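Local coordinates for protein glutathione S-transferase (Lodderomyces elongisporus, PDB 4IVF) that binds two glutathione molecules per subunit and is probably a glutathione transferase, at residues Tyr174-Phe179 with Trp204-Leu208. Numbering follows the deposited sequence.
Sequences YTVADF and WYDSL
Leu208 lies over one face of the Tyr174 ring, its CD2 3.6 Å from the ring centroid and 14° off the normal, a CH-pi contact. Trp204 CD1 comes up to the edge of the same ring at CE1, while Tyr168 meets Tyr174 edge-to-face. The other methyl of Leu208, CD1, sits above a face of the Trp204 indole, offset toward its rim, so one leucine fills the angle between two aromatic rings. Phe179 CE1 also reaches Leu208 CD2, at 3.9 Å, and carries the packing on toward helix 16-27.

At the indole edge, Trp204 NE1 donates to the anti lone pair of Asp178 OD2 over 3.0 Å (N-H...O 153°). This edge swings across to helix 176-185 because Trp204 CG lies opposite the backbone N (chi1 164°). Asp178 OD2 also accepts from Leu169 N, and its OD1 takes Thr175 N at 2.9 Å. Through this last bond Thr175, the N-cap, and Asp178 form the capping box typical of this helix in the GST C-terminal domain; Thr175 OG1 in turn accepts a weak bond from Ala177 N. One buried carboxylate thus closes the helix start, holds the preceding loop and fixes helix 199-209 through the indole; three N-H donors would probably help keep it ionised.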
loop_
_atom_site.group_PDB
_atom_site.type_symbol
_atom_site.label_atom_id
_atom_site.label_comp_id
_atom_site.label_asym_id
_atom_site.label_seq_id
_atom_site.Cartn_x
_atom_site.Cartn_y
_atom_site.Cartn_z
ATOM N N TYR F 174 3.203 -1.455 19.716
ATOM C CA TYR F 174 2.917 -0.625 18.549
ATOM C C TYR F 174 3.882 -1.006 17.443
ATOM O O TYR F 174 5.056 -1.266 17.690
ATOM C CB TYR F 174 3.068 0.862 18.869
ATOM C CG TYR F 174 2.028 1.400 19.821
ATOM C CD1 TYR F 174 0.678 1.379 19.487
ATOM C CD2 TYR F 174 2.395 1.947 21.051
ATOM C CE1 TYR F 174 -0.283 1.880 20.354
ATOM C CE2 TYR F 174 1.440 2.445 21.926
ATOM C CZ TYR F 174 0.105 2.411 21.567
ATOM O OH TYR F 174 -0.850 2.913 22.415
ATOM N N THR F 175 3.373 -1.086 16.226
ATOM C CA THR F 175 4.205 -1.335 15.066
ATOM C C THR F 175 3.979 -0.225 14.037
ATOM O O THR F 175 3.227 0.728 14.295
ATOM C CB THR F 175 3.853 -2.682 14.423
ATOM O OG1 THR F 175 2.456 -2.694 14.085
ATOM C CG2 THR F 175 4.176 -3.838 15.382
ATOM N N VAL F 176 4.604 -0.357 12.868
ATOM C CA VAL F 176 4.439 0.641 11.815
ATOM C C VAL F 176 2.980 0.679 11.358
ATOM O O VAL F 176 2.508 1.689 10.849
ATOM C CB VAL F 176 5.374 0.384 10.592
ATOM C CG1 VAL F 176 6.832 0.660 10.944
ATOM C CG2 VAL F 176 5.216 -1.035 10.071
ATOM N N ALA F 177 2.262 -0.423 11.542
ATOM C CA ALA F 177 0.868 -0.451 11.130
ATOM C C ALA F 177 0.050 0.543 11.959
ATOM O O ALA F 177 -0.762 1.286 11.420
ATOM C CB ALA F 177 0.297 -1.860 11.226
ATOM N N ASP F 178 0.286 0.577 13.265
ATOM C CA ASP F 178 -0.386 1.553 14.124
ATOM C C ASP F 178 0.012 2.983 13.752
ATOM O O ASP F 178 -0.826 3.877 13.668
ATOM C CB ASP F 178 -0.055 1.301 15.597
ATOM C CG ASP F 178 -0.390 -0.108 16.040
ATOM O OD1 ASP F 178 0.449 -1.012 15.852
ATOM O OD2 ASP F 178 -1.496 -0.314 16.573
ATOM N N PHE F 179 1.300 3.209 13.543
ATOM C CA PHE F 179 1.747 4.561 13.254
ATOM C C PHE F 179 1.235 5.051 11.911
ATOM O O PHE F 179 0.904 6.219 11.767
ATOM C CB PHE F 179 3.257 4.675 13.413
ATOM C CG PHE F 179 3.712 4.460 14.828
ATOM C CD1 PHE F 179 3.337 5.347 15.824
ATOM C CD2 PHE F 179 4.476 3.356 15.171
ATOM C CE1 PHE F 179 3.731 5.158 17.138
ATOM C CE2 PHE F 179 4.871 3.151 16.474
ATOM C CZ PHE F 179 4.495 4.058 17.471
ATOM N N TRP F 204 -7.244 3.345 21.791
ATOM C CA TRP F 204 -5.992 3.199 21.067
ATOM C C TRP F 204 -5.495 4.580 20.617
ATOM O O TRP F 204 -4.330 4.944 20.842
ATOM C CB TRP F 204 -6.229 2.262 19.875
ATOM C CG TRP F 204 -5.185 2.270 18.788
ATOM C CD1 TRP F 204 -4.099 1.458 18.693
ATOM C CD2 TRP F 204 -5.170 3.099 17.619
ATOM N NE1 TRP F 204 -3.393 1.741 17.547
ATOM C CE2 TRP F 204 -4.027 2.749 16.874
ATOM C CE3 TRP F 204 -6.008 4.120 17.138
ATOM C CZ2 TRP F 204 -3.694 3.379 15.670
ATOM C CZ3 TRP F 204 -5.666 4.753 15.947
ATOM C CH2 TRP F 204 -4.527 4.372 15.226
ATOM N N TYR F 205 -6.392 5.358 20.019
ATOM C CA TYR F 205 -6.064 6.718 19.591
ATOM C C TYR F 205 -5.639 7.607 20.765
ATOM O O TYR F 205 -4.601 8.274 20.710
ATOM C CB TYR F 205 -7.257 7.341 18.852
ATOM C CG TYR F 205 -6.971 8.713 18.253
ATOM C CD1 TYR F 205 -6.167 8.848 17.128
ATOM C CD2 TYR F 205 -7.508 9.861 18.809
ATOM C CE1 TYR F 205 -5.902 10.088 16.576
ATOM C CE2 TYR F 205 -7.261 11.096 18.262
ATOM C CZ TYR F 205 -6.445 11.206 17.146
ATOM O OH TYR F 205 -6.187 12.439 16.602
ATOM N N ASP F 206 -6.440 7.604 21.827
ATOM C CA ASP F 206 -6.149 8.424 23.004
ATOM C C ASP F 206 -4.805 8.044 23.629
ATOM O O ASP F 206 -4.065 8.909 24.115
ATOM C CB ASP F 206 -7.266 8.323 24.064
ATOM C CG ASP F 206 -8.603 8.881 23.581
ATOM O OD1 ASP F 206 -8.617 9.702 22.634
ATOM O OD2 ASP F 206 -9.649 8.492 24.160
ATOM N N SER F 207 -4.504 6.749 23.628
ATOM C CA SER F 207 -3.238 6.261 24.175
ATOM C C SER F 207 -2.028 6.770 23.390
ATOM O O SER F 207 -1.019 7.179 23.976
ATOM C CB SER F 207 -3.228 4.736 24.215
ATOM O OG SER F 207 -4.037 4.269 25.275
ATOM N N LEU F 208 -2.129 6.741 22.067
ATOM C CA LEU F 208 -1.033 7.211 21.222
ATOM C C LEU F 208 -0.753 8.716 21.361
ATOM O O LEU F 208 0.405 9.138 21.375
ATOM C CB LEU F 208 -1.272 6.818 19.764
ATOM C CG LEU F 208 -0.960 5.341 19.534
ATOM C CD1 LEU F 208 -1.715 4.774 18.346
ATOM C CD2 LEU F 208 0.536 5.181 19.329
#